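Local coordinates for protein flavodoxin (Lactobacillus reuteri, PDB 5VEG) that binds flavin mononucleotide and probably serves as a low-potential electron donor to redox enzymes, in association with a bacterial microcompartment for 1,2-propanediol use, at residues V72-F75 and M76-D79. Residues are numbered along the deposited sequence; the frame is centred on the assembly and turned at random.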
ATOM      1  N   VAL A  72       1.606  10.854  -8.333  1.00 35.15           N
ATOM      2  CA  VAL A  72       0.445  10.014  -8.609  1.00 30.21           C
ATOM      3  C   VAL A  72       0.260   9.801 -10.106  1.00 32.46           C
ATOM      4  O   VAL A  72      -0.121   8.710 -10.540  1.00 36.65           O
ATOM      5  CB  VAL A  72      -0.818  10.618  -7.963  1.00 33.33           C
ATOM      6  CG1 VAL A  72      -2.086   9.930  -8.490  1.00 27.61           C
ATOM      7  CG2 VAL A  72      -0.737  10.518  -6.423  1.00 32.15           C
ATOM      8  N   ALA A  73       0.550  10.818 -10.923  1.00 37.95           N
ATOM      9  CA  ALA A  73       0.387  10.669 -12.369  1.00 37.42           C
ATOM     10  C   ALA A  73       1.227   9.518 -12.916  1.00 37.06           C
ATOM     11  O   ALA A  73       0.806   8.828 -13.849  1.00 38.79           O
ATOM     12  CB  ALA A  73       0.747  11.974 -13.085  1.00 43.30           C
ATOM     13  N   ASP A  74       2.420   9.289 -12.350  1.00 31.80           N
ATOM     14  CA  ASP A  74       3.222   8.144 -12.785  1.00 29.81           C
ATOM     15  C   ASP A  74       2.746   6.851 -12.145  1.00 33.21           C
ATOM     16  O   ASP A  74       2.651   5.814 -12.818  1.00 38.32           O
ATOM     17  CB  ASP A  74       4.700   8.393 -12.475  1.00 39.17           C
ATOM     18  CG  ASP A  74       5.240   9.619 -13.203  1.00 41.97           C
ATOM     19  OD1 ASP A  74       4.968   9.749 -14.415  1.00 44.63           O
ATOM     20  OD2 ASP A  74       5.909  10.460 -12.575  1.00 42.34           O
ATOM     21  N   PHE A  75       2.452   6.914 -10.843  1.00 33.61           N
ATOM     22  CA  PHE A  75       1.951   5.778 -10.070  1.00 34.99           C
ATOM     23  C   PHE A  75       0.758   5.114 -10.742  1.00 31.96           C
ATOM     24  O   PHE A  75       0.715   3.887 -10.898  1.00 34.29           O
ATOM     25  CB  PHE A  75       1.575   6.293  -8.673  1.00 34.47           C
ATOM     26  CG  PHE A  75       1.022   5.256  -7.731  1.00 36.27           C
ATOM     27  CD1 PHE A  75       1.844   4.272  -7.199  1.00 29.42           C
ATOM     28  CD2 PHE A  75      -0.302   5.329  -7.299  1.00 31.62           C
ATOM     29  CE1 PHE A  75       1.348   3.337  -6.303  1.00 29.69           C
ATOM     30  CE2 PHE A  75      -0.812   4.390  -6.393  1.00 28.85           C
ATOM     31  CZ  PHE A  75       0.019   3.399  -5.900  1.00 30.84           C
ATOM     32  N   MET A  76      -0.227   5.915 -11.152  1.00 36.27           N
ATOM     33  CA  MET A  76      -1.498   5.381 -11.628  1.00 33.11           C
ATOM     34  C   MET A  76      -1.382   4.626 -12.940  1.00 38.23           C
ATOM     35  O   MET A  76      -2.386   4.056 -13.386  1.00 39.09           O
ATOM     36  CB  MET A  76      -2.518   6.510 -11.788  1.00 30.35           C
ATOM     37  CG  MET A  76      -2.133   7.530 -12.872  1.00 39.53           C
ATOM     38  SD  MET A  76      -3.511   8.621 -13.231  1.00 58.21           S
ATOM     39  CE  MET A  76      -4.664   7.477 -14.003  1.00 44.28           C
ATOM     40  N   LYS A  77      -0.203   4.613 -13.574  1.00 35.04           N
ATOM     41  CA  LYS A  77      -0.067   3.928 -14.854  1.00 35.23           C
ATOM     42  C   LYS A  77      -0.021   2.415 -14.705  1.00 40.10           C
ATOM     43  O   LYS A  77      -0.198   1.715 -15.705  1.00 40.47           O
ATOM     44  CB  LYS A  77       1.186   4.425 -15.598  1.00 37.73           C
ATOM     45  CG  LYS A  77       1.226   5.940 -15.815  1.00 42.14           C
ATOM     46  CD  LYS A  77       2.112   6.331 -16.989  1.00 45.68           C
ATOM     47  CE  LYS A  77       2.132   7.845 -17.207  1.00 44.61           C
ATOM     48  NZ  LYS A  77       3.216   8.526 -16.449  1.00 54.35           N
ATOM     49  N   ALA A  78       0.185   1.888 -13.494  1.00 35.50           N
ATOM     50  CA  ALA A  78       0.147   0.443 -13.293  1.00 31.49           C
ATOM     51  C   ALA A  78      -1.291  -0.070 -13.205  1.00 31.88           C
ATOM     52  O   ALA A  78      -2.238   0.683 -12.958  1.00 34.68           O
ATOM     53  CB  ALA A  78       0.914   0.049 -12.020  1.00 28.84           C
ATOM     54  N   ASP A  79      -1.451  -1.377 -13.423  1.00 30.42           N
ATOM     55  CA  ASP A  79      -2.758  -2.002 -13.251  1.00 27.03           C
ATOM     56  C   ASP A  79      -3.102  -2.203 -11.773  1.00 32.38           C
ATOM     57  O   ASP A  79      -4.276  -2.140 -11.406  1.00 30.37           O
ATOM     58  CB  ASP A  79      -2.811  -3.362 -13.941  1.00 29.92           C
ATOM     59  CG  ASP A  79      -2.348  -3.314 -15.390  1.00 38.18           C
ATOM     60  OD1 ASP A  79      -2.870  -2.484 -16.158  1.00 34.70           O
ATOM     61  OD2 ASP A  79      -1.450  -4.110 -15.743  1.00 37.95           O
TER
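Lys77 folds back along the end of the short helix 72-75 to meet Asp74, three residues earlier. Lys77 CB packs on Asp74 O at 3.4 Å; Lys77 CG lies near the same oxygen and also near Ala73 O, 3.5 Å away. The chain then runs on extended, Lys77 CE passes Ala73 O at 3.7 Å, and a bend at the last torsion (chi4 90°) brings Lys77 NZ to 2.9 Å from Asp74 OD1, a salt bridge on the exposed side. The two side chains run alongside one another; a long, flexible lysine suits a place where methylenes line carbonyl oxygens and the charge reaches a carboxylate. At the same place the backbone changes from i-to-i-4 to i-to-i-3 bonding. Met76 N still gives a nearly straight bond to Val72 O (2.9 Å), whereas Lys77 N turns to Asp74 O, approaching from above the carbonyl plane at 3.2 Å, and Ala78 N bonds weakly to Phe75 O. Met76 CG sits 3.3 Å from Val72 O, and its flexible, apolar chain covers Thr107 and Leu109. The large flat Phe75 ring, with CG anti to the backbone N (chi1 179°), fills the buried side, meeting Phe100 edge-to-face and also His34, while small Ala78 fits against strand 31-38. Here a one-turn helix leads through a type I turn, Phe75 to Ala78, and on to strand 80-85, part of a beta-alpha-beta crossover in the flavodoxin fold.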